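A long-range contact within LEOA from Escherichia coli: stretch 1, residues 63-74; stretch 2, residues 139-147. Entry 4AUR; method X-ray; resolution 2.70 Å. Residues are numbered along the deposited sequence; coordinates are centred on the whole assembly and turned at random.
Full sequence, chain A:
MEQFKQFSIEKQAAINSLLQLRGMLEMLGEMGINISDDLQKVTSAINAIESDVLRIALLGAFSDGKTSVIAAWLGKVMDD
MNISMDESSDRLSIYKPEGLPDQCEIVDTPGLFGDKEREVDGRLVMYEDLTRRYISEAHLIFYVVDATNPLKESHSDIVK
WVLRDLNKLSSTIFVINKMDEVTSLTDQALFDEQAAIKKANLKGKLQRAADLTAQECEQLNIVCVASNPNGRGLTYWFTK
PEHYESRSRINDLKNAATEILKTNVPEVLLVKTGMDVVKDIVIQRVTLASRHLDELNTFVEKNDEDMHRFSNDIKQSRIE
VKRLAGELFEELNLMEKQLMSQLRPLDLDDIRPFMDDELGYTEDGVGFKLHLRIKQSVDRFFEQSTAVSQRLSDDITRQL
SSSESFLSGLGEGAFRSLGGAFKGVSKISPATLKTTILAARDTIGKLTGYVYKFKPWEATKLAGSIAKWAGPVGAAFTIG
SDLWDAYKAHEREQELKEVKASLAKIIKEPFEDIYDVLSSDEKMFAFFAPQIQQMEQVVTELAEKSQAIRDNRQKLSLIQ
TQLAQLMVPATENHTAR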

# COMPACT_ATOMS: atom_id res chain seq x y z
N SER A 63 -35.62 22.34 -43.38
CA SER A 63 -35.46 21.98 -44.78
C SER A 63 -34.47 20.85 -45.01
O SER A 63 -34.54 20.18 -46.03
CB SER A 63 -35.02 23.21 -45.59
OG SER A 63 -33.90 23.83 -44.99
N ASP A 64 -33.55 20.63 -44.06
CA ASP A 64 -32.68 19.47 -44.10
C ASP A 64 -33.37 18.22 -43.52
O ASP A 64 -32.74 17.18 -43.33
CB ASP A 64 -31.34 19.77 -43.43
CG ASP A 64 -30.52 20.82 -44.18
OD1 ASP A 64 -31.02 21.36 -45.19
OD2 ASP A 64 -29.36 21.12 -43.77
N GLY A 65 -34.66 18.30 -43.25
CA GLY A 65 -35.42 17.07 -42.98
C GLY A 65 -35.17 16.47 -41.62
O GLY A 65 -35.18 15.26 -41.45
N LYS A 66 -34.97 17.36 -40.67
CA LYS A 66 -34.77 17.04 -39.26
C LYS A 66 -35.95 16.27 -38.69
O LYS A 66 -35.78 15.33 -37.91
CB LYS A 66 -34.66 18.39 -38.54
CG LYS A 66 -34.54 18.36 -37.05
CD LYS A 66 -35.12 19.62 -36.44
CE LYS A 66 -34.28 20.85 -36.70
NZ LYS A 66 -34.54 21.97 -35.73
N THR A 67 -37.16 16.68 -39.06
CA THR A 67 -38.36 16.12 -38.47
C THR A 67 -38.53 14.66 -38.89
O THR A 67 -39.02 13.82 -38.13
CB THR A 67 -39.59 16.96 -38.85
OG1 THR A 67 -39.45 18.29 -38.32
CG2 THR A 67 -40.83 16.35 -38.29
N SER A 68 -38.11 14.34 -40.11
CA SER A 68 -38.17 12.97 -40.57
C SER A 68 -37.20 12.15 -39.72
O SER A 68 -37.55 11.06 -39.25
CB SER A 68 -37.79 12.89 -42.05
OG SER A 68 -38.37 13.96 -42.77
N VAL A 69 -36.01 12.68 -39.50
CA VAL A 69 -34.98 11.93 -38.80
C VAL A 69 -35.42 11.49 -37.40
O VAL A 69 -35.17 10.36 -37.02
CB VAL A 69 -33.65 12.71 -38.72
CG1 VAL A 69 -32.64 11.99 -37.84
CG2 VAL A 69 -33.07 12.87 -40.12
N ILE A 70 -36.09 12.35 -36.65
CA ILE A 70 -36.44 12.01 -35.28
C ILE A 70 -37.61 11.04 -35.17
O ILE A 70 -37.54 10.06 -34.42
CB ILE A 70 -36.70 13.26 -34.43
CG1 ILE A 70 -36.93 12.84 -32.99
CG2 ILE A 70 -37.87 14.09 -34.95
CD1 ILE A 70 -36.61 13.94 -32.02
N ALA A 71 -38.68 11.29 -35.93
CA ALA A 71 -39.78 10.33 -36.06
C ALA A 71 -39.24 8.97 -36.50
O ALA A 71 -39.59 7.94 -35.93
CB ALA A 71 -40.79 10.83 -37.07
N ALA A 72 -38.39 8.97 -37.52
CA ALA A 72 -37.82 7.73 -38.01
C ALA A 72 -37.19 6.94 -36.90
O ALA A 72 -37.37 5.74 -36.83
CB ALA A 72 -36.75 8.01 -39.06
N TRP A 73 -36.44 7.64 -36.05
CA TRP A 73 -35.59 7.02 -35.05
C TRP A 73 -36.41 6.48 -33.91
O TRP A 73 -36.18 5.36 -33.45
CB TRP A 73 -34.61 8.06 -34.53
CG TRP A 73 -33.84 7.64 -33.33
CD1 TRP A 73 -32.86 6.69 -33.27
CD2 TRP A 73 -33.93 8.20 -32.04
NE1 TRP A 73 -32.35 6.61 -32.00
CE2 TRP A 73 -32.99 7.54 -31.23
CE3 TRP A 73 -34.70 9.21 -31.49
CZ2 TRP A 73 -32.82 7.84 -29.89
CZ3 TRP A 73 -34.54 9.51 -30.14
CH2 TRP A 73 -33.61 8.82 -29.36
N LEU A 74 -37.35 7.29 -33.45
CA LEU A 74 -38.30 6.89 -32.41
C LEU A 74 -39.09 5.65 -32.80
O LEU A 74 -39.33 4.75 -31.97
CB LEU A 74 -39.29 8.02 -32.16
CG LEU A 74 -38.63 9.23 -31.52
CD1 LEU A 74 -39.50 10.45 -31.70
CD2 LEU A 74 -38.37 9.01 -30.04
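Stretch 2 139-147: HLIFYVVDA

How does stretch 2 lie on stretch 1? From Leu140 to Asp146 it is an extended strand, crossing the helix Lys66 to Leu74 at 130° between N-to-C directions, so the two run obliquely and more against each other than along. The axes approach to 9.0 Å. The backbones come nearest around the start of the helix, where Asp64 CA lies 5.3 Å from Asp146 CA and Lys66 CA 5.6 Å from Val144 CA. Gly65, at the N-cap position, joins these two points with a positive phi of 75°, a value that favours glycine.

Which side chains make the apolar contact? In the strand, Leu140, Phe142 and Val144 point their CA-to-CB bonds toward stretch 1, as alternation in an extended chain allows. Val144 packs closely at the helix start: its CG1 is 3.5 Å from Asp64 O, 3.9 Å from Lys66 CA and 4.0 Å from Val69 CG2. One helical turn after Val69, Trp73 meets the earlier part of the strand, with its CZ2 4.0 Å from Leu140 CD1.

How do the aromatic rings meet? Phe142 turns its edge toward a face of Trp73, with Phe142 CE2 3.9 Å from Trp73 CE3. The planes stand at 88°, and the centroids of the Phe142 ring and the Trp73 six-membered ring are 5.2 Å apart, an edge-to-face pair.

Do polar groups tie the stretches together? No hydrogen bond crosses between them. Asp64 points toward the strand and its OD2 comes within 3.4 Å of Asp146 N, but the angle is poor. Its OD1 lies 3.5 Å from Asp146 OD2, bringing two like-charged carboxylates close together. Lys66 leads its side-chain end away, and its NZ is hydrogen-bonded elsewhere in the structure. The contact, which buries 445 Å² in all, therefore rests on packing.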

# COMPACT_ATOMS: atom_id res chain seq x y z
N HIS A 139 -29.07 14.28 -23.26
CA HIS A 139 -28.27 13.08 -23.28
C HIS A 139 -27.81 12.79 -24.69
O HIS A 139 -26.85 12.05 -24.91
CB HIS A 139 -29.07 11.93 -22.75
CG HIS A 139 -29.79 12.25 -21.48
ND1 HIS A 139 -29.31 11.88 -20.25
CD2 HIS A 139 -30.96 12.88 -21.25
CE1 HIS A 139 -30.15 12.28 -19.31
NE2 HIS A 139 -31.16 12.89 -19.89
N LEU A 140 -28.50 13.37 -25.66
CA LEU A 140 -28.21 13.14 -27.06
C LEU A 140 -28.49 14.41 -27.84
O LEU A 140 -29.45 15.11 -27.55
CB LEU A 140 -29.12 12.03 -27.59
CG LEU A 140 -28.56 10.64 -27.78
CD1 LEU A 140 -29.64 9.73 -28.35
CD2 LEU A 140 -27.41 10.73 -28.74
N ILE A 141 -27.67 14.68 -28.84
CA ILE A 141 -27.85 15.86 -29.68
C ILE A 141 -27.75 15.44 -31.12
O ILE A 141 -26.76 14.87 -31.52
CB ILE A 141 -26.80 16.93 -29.36
CG1 ILE A 141 -26.88 17.32 -27.89
CG2 ILE A 141 -26.97 18.16 -30.25
CD1 ILE A 141 -26.04 18.52 -27.53
N PHE A 142 -28.78 15.69 -31.91
CA PHE A 142 -28.75 15.36 -33.33
C PHE A 142 -28.65 16.64 -34.08
O PHE A 142 -29.55 17.45 -34.02
CB PHE A 142 -30.02 14.66 -33.80
CG PHE A 142 -30.26 13.31 -33.17
CD1 PHE A 142 -29.23 12.55 -32.66
CD2 PHE A 142 -31.56 12.78 -33.15
CE1 PHE A 142 -29.48 11.29 -32.11
CE2 PHE A 142 -31.81 11.53 -32.61
CZ PHE A 142 -30.78 10.80 -32.08
N TYR A 143 -27.55 16.83 -34.77
CA TYR A 143 -27.43 17.96 -35.66
C TYR A 143 -27.66 17.42 -37.06
O TYR A 143 -26.80 16.74 -37.61
CB TYR A 143 -26.05 18.60 -35.54
CG TYR A 143 -26.07 20.03 -35.90
CD1 TYR A 143 -26.25 20.43 -37.21
CD2 TYR A 143 -25.98 21.01 -34.93
CE1 TYR A 143 -26.32 21.75 -37.56
CE2 TYR A 143 -26.04 22.33 -35.27
CZ TYR A 143 -26.20 22.69 -36.59
OH TYR A 143 -26.26 24.00 -36.93
N VAL A 144 -28.83 17.71 -37.62
CA VAL A 144 -29.21 17.13 -38.90
C VAL A 144 -28.88 18.10 -40.01
O VAL A 144 -29.34 19.25 -40.00
CB VAL A 144 -30.71 16.83 -38.96
CG1 VAL A 144 -31.10 16.39 -40.36
CG2 VAL A 144 -31.08 15.75 -37.96
N VAL A 145 -28.11 17.60 -40.99
CA VAL A 145 -27.66 18.40 -42.14
C VAL A 145 -28.06 17.75 -43.49
O VAL A 145 -28.81 16.77 -43.50
CB VAL A 145 -26.14 18.65 -42.08
CG1 VAL A 145 -25.78 19.35 -40.79
CG2 VAL A 145 -25.37 17.36 -42.24
N ASP A 146 -27.58 18.33 -44.59
CA ASP A 146 -27.97 17.92 -45.94
C ASP A 146 -26.89 17.09 -46.55
O ASP A 146 -25.71 17.26 -46.27
CB ASP A 146 -28.26 19.15 -46.84
CG ASP A 146 -29.26 18.83 -47.98
OD1 ASP A 146 -28.87 18.15 -48.96
OD2 ASP A 146 -30.44 19.27 -47.90
N ALA A 147 -27.31 16.18 -47.40
CA ALA A 147 -26.39 15.33 -48.11
C ALA A 147 -25.69 16.05 -49.28
O ALA A 147 -24.50 15.84 -49.54
CB ALA A 147 -27.14 14.13 -48.63